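Local structure of ANGPTL4 C-terminal chain (Homo sapiens, 6U1U) at residues F18-Q23 with H79-D84. The protein mediates inactivation of lipoprotein lipase, with a role in regulating triglyceride clearance from blood; this chain is the protein's C-terminal fibrinogen-like domain. Sequence-based numbering, arbitrary orientation.
Sequences FEIQPQ and HSITGD
The carbonyl oxygen of Ser80 accepts a hydrogen bond from a water that bridges it to Gln23 O; the water oxygen lies 2.7 Å from Ser80 O. The same water donates its second hydrogen to Gln23 O, at 2.9 Å, and so ties the last turn of a helix to a loop without any direct hydrogen bond between the two segments. Beside this bridge the ring of Pro22 lies against Ser80, its CB 3.3 Å from Ser80 O and its CG 3.5 Å from Ser80 OG. Proline suits the place because its ring offers a compact apolar surface and its backbone nitrogen, lacking a hydrogen, needs no acceptor. Serine is small enough to let the ring come close. With chi1 at 76°, its OG sits between the backbone N and the carbonyl carbon, where it hydrogen-bonds to Lys77 O one turn earlier and its polar end is satisfied within the helix.

Deeper in, the contact is wholly apolar. Pro22 CG packs 4.0 Å from Ile81 CG1, and Ile20 meets the same branch of Ile81 from the strand, the two CD1 atoms 3.8 Å apart and the side chains crossing at about a right angle. The long, branched isoleucines thus reach across where the backbones diverge. The helix ends at Thr82; the next residue, Gly83, still donates its N-H to His79 O (N to O 2.8 Å), but its positive phi (50°), which glycine adopts readily, takes the chain out of the helical path.

Within this fibrinogen-like domain, the contact joins the end of edge strand 16-20 and its following loop to helix 75-82. Phe28 of the neighbouring strand 28-35 touches both Pro22 and Ser80, Leu7 of helix 4-9 packs on Ile20, and Pro215 of strand 208-215 meets Ile81.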
loop_
_atom_site.group_PDB
_atom_site.type_symbol
_atom_site.label_atom_id
_atom_site.label_comp_id
_atom_site.label_asym_id
_atom_site.label_seq_id
_atom_site.Cartn_x
_atom_site.Cartn_y
_atom_site.Cartn_z
ATOM N N PHE A 18 4.001 -11.092 15.127
ATOM C CA PHE A 18 3.330 -11.030 16.423
ATOM C C PHE A 18 1.819 -11.120 16.258
ATOM O O PHE A 18 1.251 -10.590 15.302
ATOM C CB PHE A 18 3.619 -9.719 17.165
ATOM C CG PHE A 18 5.060 -9.542 17.517
ATOM C CD1 PHE A 18 5.548 -10.026 18.724
ATOM C CD2 PHE A 18 5.932 -8.913 16.639
ATOM C CE1 PHE A 18 6.885 -9.875 19.076
ATOM C CE2 PHE A 18 7.293 -8.763 16.982
ATOM C CZ PHE A 18 7.769 -9.249 18.192
ATOM N N GLU A 19 1.165 -11.751 17.242
ATOM C CA GLU A 19 -0.289 -11.822 17.261
ATOM C C GLU A 19 -0.880 -10.506 17.774
ATOM O O GLU A 19 -0.434 -9.975 18.797
ATOM C CB GLU A 19 -0.753 -12.980 18.160
ATOM C CG GLU A 19 -0.097 -14.317 17.849
ATOM C CD GLU A 19 -0.257 -15.356 18.994
ATOM O OE1 GLU A 19 -1.363 -15.446 19.574
ATOM O OE2 GLU A 19 0.724 -16.059 19.325
ATOM N N ILE A 20 -1.868 -9.965 17.057
ATOM C CA ILE A 20 -2.619 -8.799 17.509
ATOM C C ILE A 20 -4.091 -9.137 17.377
ATOM O O ILE A 20 -4.474 -10.150 16.773
ATOM C CB ILE A 20 -2.313 -7.500 16.717
ATOM C CG1 ILE A 20 -2.639 -7.706 15.225
ATOM C CG2 ILE A 20 -0.847 -7.065 16.913
ATOM C CD1 ILE A 20 -2.777 -6.403 14.430
ATOM N N GLN A 21 -4.922 -8.309 18.003
ATOM C CA GLN A 21 -6.367 -8.488 17.901
ATOM C C GLN A 21 -7.040 -7.147 17.985
ATOM O O GLN A 21 -7.397 -6.674 19.073
ATOM C CB GLN A 21 -6.920 -9.422 18.975
ATOM C CG GLN A 21 -8.405 -9.696 18.725
ATOM C CD GLN A 21 -8.945 -10.852 19.534
ATOM O OE1 GLN A 21 -8.376 -11.216 20.564
ATOM N NE2 GLN A 21 -10.041 -11.436 19.070
ATOM N N PRO A 22 -7.237 -6.490 16.844
ATOM C CA PRO A 22 -7.993 -5.239 16.822
ATOM C C PRO A 22 -9.408 -5.417 17.341
ATOM O O PRO A 22 -9.983 -6.506 17.292
ATOM C CB PRO A 22 -8.003 -4.862 15.336
ATOM C CG PRO A 22 -6.811 -5.525 14.781
ATOM C CD PRO A 22 -6.682 -6.838 15.526
ATOM N N GLN A 23 -9.945 -4.311 17.846
ATOM C CA GLN A 23 -11.337 -4.226 18.253
ATOM C C GLN A 23 -12.237 -4.827 17.188
ATOM O O GLN A 23 -12.161 -4.447 16.017
ATOM C CB GLN A 23 -11.693 -2.752 18.465
ATOM C CG GLN A 23 -13.093 -2.497 18.973
ATOM C CD GLN A 23 -13.130 -2.286 20.481
ATOM O OE1 GLN A 23 -12.990 -1.154 20.966
ATOM N NE2 GLN A 23 -13.322 -3.375 21.230
ATOM N N HIS A 79 -7.766 -2.159 7.624
ATOM C CA HIS A 79 -8.809 -1.298 8.148
ATOM C C HIS A 79 -9.196 -1.694 9.569
ATOM O O HIS A 79 -9.598 -0.834 10.354
ATOM C CB HIS A 79 -10.045 -1.321 7.229
ATOM C CG HIS A 79 -11.155 -0.463 7.749
ATOM N ND1 HIS A 79 -12.229 -0.980 8.442
ATOM C CD2 HIS A 79 -11.301 0.883 7.762
ATOM C CE1 HIS A 79 -13.013 0.016 8.828
ATOM N NE2 HIS A 79 -12.472 1.153 8.429
ATOM N N SER A 80 -9.067 -2.970 9.941
ATOM C CA SER A 80 -9.362 -3.296 11.338
ATOM C C SER A 80 -8.360 -2.637 12.273
ATOM O O SER A 80 -8.708 -2.272 13.414
ATOM C CB SER A 80 -9.399 -4.816 11.551
ATOM O OG SER A 80 -8.109 -5.370 11.573
ATOM N N ILE A 81 -7.143 -2.438 11.793
ATOM C CA ILE A 81 -6.114 -1.772 12.587
ATOM C C ILE A 81 -6.344 -0.267 12.627
ATOM O O ILE A 81 -6.252 0.352 13.692
ATOM C CB ILE A 81 -4.716 -2.123 12.036
ATOM C CG1 ILE A 81 -4.410 -3.594 12.283
ATOM C CG2 ILE A 81 -3.626 -1.215 12.654
ATOM C CD1 ILE A 81 -3.177 -4.096 11.459
ATOM N N THR A 82 -6.629 0.361 11.473
ATOM C CA THR A 82 -6.805 1.811 11.466
ATOM C C THR A 82 -8.124 2.251 12.079
ATOM O O THR A 82 -8.186 3.349 12.662
ATOM C CB THR A 82 -6.738 2.389 10.033
ATOM O OG1 THR A 82 -7.848 1.881 9.251
ATOM C CG2 THR A 82 -5.408 2.036 9.365
ATOM N N GLY A 83 -9.179 1.450 11.935
ATOM C CA GLY A 83 -10.524 1.972 12.168
ATOM C C GLY A 83 -10.722 3.263 11.407
ATOM O O GLY A 83 -10.266 3.416 10.268
ATOM N N ASP A 84 -11.397 4.220 12.048
ATOM C CA ASP A 84 -11.563 5.572 11.531
ATOM C C ASP A 84 -10.459 6.527 11.953
ATOM O O ASP A 84 -10.623 7.740 11.793
ATOM C CB ASP A 84 -12.893 6.167 12.020
ATOM C CG ASP A 84 -14.099 5.466 11.452
ATOM O OD1 ASP A 84 -13.991 4.848 10.367
ATOM O OD2 ASP A 84 -15.169 5.533 12.107
HETATM O O HOH W 1 -11.208 -2.177 14.507
#